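Local coordinates for protein probable thiol peroxidase (PDB 2YZH) that probably reduces hydrogen peroxide and organic hydroperoxides to water and alcohols, drawing electrons from thioredoxin, as a homodimeric peroxiredoxin of the Tpx subfamily, at residues 114-117 / 118-121; 72-75 / 76-79. All coordinates share one frame; numbering follows the deposited sequence.

Two local contacts sit on opposite sides of the centre of a thioredoxin-fold chain, their own centres 26 Å apart and their nearest atoms about 15 Å apart, so they do not touch. Interaction 2 comes first in sequence: residues 72-79 bring the chain off the end of helix 61-73 and into strand 80-86. Interaction 1, residues 114-121, is a buried 3-10 turn in the loop joining strands 106-109 and 135-139, and it meets two other subunits. Neither contains C63 or C97, the predicted redox pair, whose disulfide is absent from this model. The tie to that chemistry is indirect: helix 61-73, which ends at interaction 2, carries C63 near its start.

Interaction 1: 114-117 / 118-121; sequences RDME and KYGV
Three successive i to i+3 backbone bonds wind D115 to G120 into a 3-10 turn: K118 N to D115 O (2.8 Å), Y119 N to M116 O (2.9 Å) and G120 N to E117 O (3.1 Å). G120 follows with positive phi, 71°, and turns the chain out of the 3-10 segment. On one flank the side chains of D115 and K118 run side by side. K118 stays extended beyond CG and brings NZ to 2.9 Å from D115 OD1, a salt bridge in which NZ comes from above the carboxylate plane. D115 OD2 takes V31 N and also K118 of the second subunit, while K118 NZ reaches D115 of that subunit in return; the two copies of the pair thus exchange salt bridges across the subunit boundary. In this peroxiredoxin the turn lies in the loop between strands 106-109 and 135-139 of the thioredoxin fold. M116 makes its main apolar contact with Y119: bends at chi2 and chi3 (-47° and -73°) carry its methyl over one face of the ring, with M116 CE 3.8 Å from the Y119 ring centroid as a CH-pi contact. M116 SD sits obliquely, 4.5 Å from the centroid of the Y119 ring, a Met-aromatic contact. Y119 OH is hydrogen-bonded to P28 O, and F137 meets the ring edge-to-face. V121 puts its CG2 3.6 Å from M116 O.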
ATOM      1  N   ARG D 114      -3.685  -4.321   5.174  1.00 10.58           N
ATOM      2  CA  ARG D 114      -2.816  -3.846   6.246  1.00 12.63           C
ATOM      3  C   ARG D 114      -3.572  -2.836   7.096  1.00 12.25           C
ATOM      4  O   ARG D 114      -3.059  -1.760   7.428  1.00 12.97           O
ATOM      5  CB  ARG D 114      -1.538  -3.214   5.680  1.00 13.39           C
ATOM      6  CG  ARG D 114      -0.425  -3.092   6.719  1.00 16.20           C
ATOM      7  CD  ARG D 114       0.912  -2.691   6.096  1.00 19.32           C
ATOM      8  NE  ARG D 114       0.907  -1.311   5.614  1.00 18.73           N
ATOM      9  CZ  ARG D 114       1.949  -0.724   5.032  1.00 22.94           C
ATOM     10  NH1 ARG D 114       3.078  -1.400   4.858  1.00 22.79           N
ATOM     11  NH2 ARG D 114       1.870   0.540   4.637  1.00 21.39           N
ATOM     12  N   ASP D 115      -4.801  -3.191   7.456  1.00 10.14           N
ATOM     13  CA  ASP D 115      -5.634  -2.313   8.267  1.00  9.41           C
ATOM     14  C   ASP D 115      -5.125  -2.150   9.692  1.00  9.33           C
ATOM     15  O   ASP D 115      -5.476  -1.182  10.357  1.00  9.87           O
ATOM     16  CB  ASP D 115      -7.080  -2.823   8.317  1.00 10.70           C
ATOM     17  CG  ASP D 115      -7.884  -2.412   7.093  1.00 12.87           C
ATOM     18  OD1 ASP D 115      -7.695  -1.271   6.622  1.00  9.94           O
ATOM     19  OD2 ASP D 115      -8.711  -3.216   6.618  1.00 13.11           O
ATOM     20  N   MET D 116      -4.301  -3.080  10.171  1.00  9.68           N
ATOM     21  CA  MET D 116      -3.819  -2.951  11.538  1.00 10.94           C
ATOM     22  C   MET D 116      -2.920  -1.730  11.727  1.00 11.30           C
ATOM     23  O   MET D 116      -2.538  -1.405  12.850  1.00 10.54           O
ATOM     24  CB  MET D 116      -3.120  -4.236  11.998  1.00 11.42           C
ATOM     25  CG  MET D 116      -4.083  -5.422  12.130  1.00  9.42           C
ATOM     26  SD  MET D 116      -5.624  -5.021  13.039  1.00 13.77           S
ATOM     27  CE  MET D 116      -5.030  -4.900  14.742  1.00 12.84           C
ATOM     28  N   GLU D 117      -2.577  -1.054  10.631  1.00 10.68           N
ATOM     29  CA  GLU D 117      -1.782   0.167  10.739  1.00 10.34           C
ATOM     30  C   GLU D 117      -2.646   1.147  11.535  1.00 12.21           C
ATOM     31  O   GLU D 117      -2.138   2.034  12.234  1.00 10.45           O
ATOM     32  CB  GLU D 117      -1.507   0.779   9.355  1.00 12.67           C
ATOM     33  CG  GLU D 117      -0.719   2.093   9.421  1.00 13.42           C
ATOM     34  CD  GLU D 117      -0.596   2.798   8.078  1.00 18.23           C
ATOM     35  OE1 GLU D 117      -0.481   2.107   7.045  1.00 19.28           O
ATOM     36  OE2 GLU D 117      -0.598   4.049   8.058  1.00 20.01           O
ATOM     37  N   LYS D 118      -3.964   0.979  11.424  1.00  8.99           N
ATOM     38  CA  LYS D 118      -4.905   1.858  12.114  1.00 10.18           C
ATOM     39  C   LYS D 118      -4.890   1.667  13.626  1.00 10.83           C
ATOM     40  O   LYS D 118      -5.485   2.458  14.361  1.00 10.77           O
ATOM     41  CB  LYS D 118      -6.324   1.647  11.568  1.00 10.93           C
ATOM     42  CG  LYS D 118      -6.475   2.096  10.115  1.00 11.01           C
ATOM     43  CD  LYS D 118      -7.761   1.580   9.496  1.00 11.23           C
ATOM     44  CE  LYS D 118      -7.835   1.969   8.024  1.00 12.00           C
ATOM     45  NZ  LYS D 118      -8.920   1.237   7.316  1.00  9.68           N
ATOM     46  N   TYR D 119      -4.206   0.624  14.084  1.00  9.55           N
ATOM     47  CA  TYR D 119      -4.103   0.345  15.510  1.00 10.97           C
ATOM     48  C   TYR D 119      -2.755   0.790  16.066  1.00 12.43           C
ATOM     49  O   TYR D 119      -2.456   0.573  17.242  1.00 12.37           O
ATOM     50  CB  TYR D 119      -4.318  -1.149  15.788  1.00  9.34           C
ATOM     51  CG  TYR D 119      -5.780  -1.556  15.867  1.00 11.60           C
ATOM     52  CD1 TYR D 119      -6.575  -1.621  14.724  1.00 10.74           C
ATOM     53  CD2 TYR D 119      -6.369  -1.866  17.095  1.00 12.18           C
ATOM     54  CE1 TYR D 119      -7.924  -1.986  14.802  1.00 12.18           C
ATOM     55  CE2 TYR D 119      -7.713  -2.229  17.182  1.00 13.73           C
ATOM     56  CZ  TYR D 119      -8.483  -2.287  16.033  1.00 11.88           C
ATOM     57  OH  TYR D 119      -9.814  -2.637  16.126  1.00 13.82           O
ATOM     58  N   GLY D 120      -1.943   1.408  15.213  1.00 11.43           N
ATOM     59  CA  GLY D 120      -0.644   1.893  15.644  1.00 12.55           C
ATOM     60  C   GLY D 120       0.399   0.829  15.940  1.00 12.41           C
ATOM     61  O   GLY D 120       1.342   1.086  16.688  1.00 11.64           O
ATOM     62  N   VAL D 121       0.250  -0.355  15.352  1.00 10.74           N
ATOM     63  CA  VAL D 121       1.207  -1.426  15.596  1.00 10.98           C
ATOM     64  C   VAL D 121       2.048  -1.817  14.381  1.00 10.64           C
ATOM     65  O   VAL D 121       2.787  -2.798  14.426  1.00 11.69           O
ATOM     66  CB  VAL D 121       0.504  -2.680  16.183  1.00 13.85           C
ATOM     67  CG1 VAL D 121      -0.071  -2.347  17.556  1.00 15.41           C
ATOM     68  CG2 VAL D 121      -0.602  -3.154  15.259  1.00 12.27           C
TER

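Interaction 2: 72-75 / 76-79; sequences EIMA and GMEG
M74 and M77 are the first and last residues of a type II beta turn, through which the chain leaves helix 61-73 and heads for strand 80-86. This is a helix-to-strand connection of the thioredoxin fold, on the surface of the molecule. Among the polar contacts, the closing bond runs from M77 N to M74 O at 3.1 Å, nearly straight at 166°, with the donor above the carbonyl plane. Just before it, A75 N bonds to E72 O at 3.2 Å, so one backbone bond within 72-75 leads into the one that closes the turn. G76 has a positive phi of 70°, the left-handed conformation expected at the third position of a type II turn. A water lies close to M77 O, at 2.5 Å, and makes a weak, long hydrogen bond of 3.5 Å to M74 O, which also accepts the turn bond.

The apolar contacts belong to the two methionines, whose side chains cross at a slant. Bends at chi2 and chi3 turn M74 CE toward M77 SD, while the M77 chain, with CG anti to the backbone N (chi1 -161°), bends at chi3 and puts CE by I73 O. Away from the turn, M74 packs on V80 and V82 of strand 80-86, whereas M77 lies against V167 and K168 of helix 160-170, and I73 rests on Y160 and V164 of the same helix. The methyl CE of M74 stands 3.9 Å from M77 SD; on past that sulfur, M77 CE lies 3.8 Å from the backbone oxygen I73 O.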
ATOM      1  N   GLU D  72      -5.066 -21.965  24.687  1.00 27.36           N
ATOM      2  CA  GLU D  72      -5.309 -22.747  25.897  1.00 27.83           C
ATOM      3  C   GLU D  72      -6.176 -22.034  26.929  1.00 27.79           C
ATOM      4  O   GLU D  72      -7.204 -22.560  27.356  1.00 25.88           O
ATOM      5  CB  GLU D  72      -3.983 -23.110  26.562  1.00 29.92           C
ATOM      6  CG  GLU D  72      -3.173 -24.168  25.849  1.00 35.27           C
ATOM      7  CD  GLU D  72      -1.782 -24.310  26.435  1.00 38.23           C
ATOM      8  OE1 GLU D  72      -1.665 -24.381  27.679  1.00 39.43           O
ATOM      9  OE2 GLU D  72      -0.807 -24.356  25.655  1.00 41.22           O
ATOM     10  N   ILE D  73      -5.752 -20.839  27.331  1.00 27.70           N
ATOM     11  CA  ILE D  73      -6.459 -20.067  28.349  1.00 29.95           C
ATOM     12  C   ILE D  73      -7.820 -19.495  27.965  1.00 30.82           C
ATOM     13  O   ILE D  73      -8.598 -19.112  28.841  1.00 30.27           O
ATOM     14  CB  ILE D  73      -5.577 -18.914  28.878  1.00 32.06           C
ATOM     15  CG1 ILE D  73      -5.184 -17.980  27.732  1.00 33.19           C
ATOM     16  CG2 ILE D  73      -4.331 -19.481  29.549  1.00 32.87           C
ATOM     17  CD1 ILE D  73      -4.276 -16.840  28.162  1.00 33.25           C
ATOM     18  N   MET D  74      -8.113 -19.430  26.670  1.00 30.45           N
ATOM     19  CA  MET D  74      -9.403 -18.908  26.225  1.00 31.27           C
ATOM     20  C   MET D  74     -10.353 -20.060  25.902  1.00 30.67           C
ATOM     21  O   MET D  74     -11.497 -19.839  25.510  1.00 31.38           O
ATOM     22  CB  MET D  74      -9.234 -18.031  24.980  1.00 32.37           C
ATOM     23  CG  MET D  74      -8.345 -16.809  25.158  1.00 33.83           C
ATOM     24  SD  MET D  74      -8.894 -15.677  26.446  1.00 39.17           S
ATOM     25  CE  MET D  74     -10.233 -14.826  25.639  1.00 38.66           C
ATOM     26  N   ALA D  75      -9.873 -21.288  26.071  1.00 29.56           N
ATOM     27  CA  ALA D  75     -10.671 -22.479  25.781  1.00 28.84           C
ATOM     28  C   ALA D  75     -12.048 -22.480  26.444  1.00 28.24           C
ATOM     29  O   ALA D  75     -12.164 -22.336  27.659  1.00 26.60           O
ATOM     30  CB  ALA D  75      -9.900 -23.730  26.193  1.00 28.58           C
ATOM     31  N   GLY D  76     -13.086 -22.637  25.627  1.00 28.77           N
ATOM     32  CA  GLY D  76     -14.448 -22.689  26.133  1.00 26.90           C
ATOM     33  C   GLY D  76     -15.069 -21.421  26.690  1.00 26.87           C
ATOM     34  O   GLY D  76     -16.212 -21.451  27.146  1.00 26.45           O
ATOM     35  N   MET D  77     -14.352 -20.302  26.651  1.00 25.28           N
ATOM     36  CA  MET D  77     -14.896 -19.061  27.196  1.00 25.21           C
ATOM     37  C   MET D  77     -16.068 -18.524  26.374  1.00 23.59           C
ATOM     38  O   MET D  77     -15.981 -18.409  25.155  1.00 22.45           O
ATOM     39  CB  MET D  77     -13.795 -18.000  27.290  1.00 28.63           C
ATOM     40  CG  MET D  77     -14.122 -16.868  28.249  1.00 31.08           C
ATOM     41  SD  MET D  77     -12.731 -15.746  28.503  1.00 38.40           S
ATOM     42  CE  MET D  77     -11.606 -16.804  29.413  1.00 33.41           C
ATOM     43  N   GLU D  78     -17.162 -18.190  27.053  1.00 22.30           N
ATOM     44  CA  GLU D  78     -18.357 -17.670  26.386  1.00 21.99           C
ATOM     45  C   GLU D  78     -18.303 -16.144  26.272  1.00 21.18           C
ATOM     46  O   GLU D  78     -17.617 -15.479  27.045  1.00 21.63           O
ATOM     47  CB  GLU D  78     -19.619 -18.047  27.175  1.00 20.22           C
ATOM     48  CG  GLU D  78     -19.763 -19.524  27.581  1.00 22.46           C
ATOM     49  CD  GLU D  78     -20.056 -20.461  26.414  1.00 22.19           C
ATOM     50  OE1 GLU D  78     -20.611 -20.003  25.394  1.00 21.19           O
ATOM     51  OE2 GLU D  78     -19.745 -21.666  26.528  1.00 21.90           O
ATOM     52  N   GLY D  79     -19.034 -15.600  25.302  1.00 19.52           N
ATOM     53  CA  GLY D  79     -19.097 -14.158  25.129  1.00 19.82           C
ATOM     54  C   GLY D  79     -17.854 -13.425  24.655  1.00 20.77           C
ATOM     55  O   GLY D  79     -17.747 -12.212  24.850  1.00 21.06           O
TER
HETATM   56  O   HOH W   1     -14.123 -18.875  23.486  1.00 31.94           O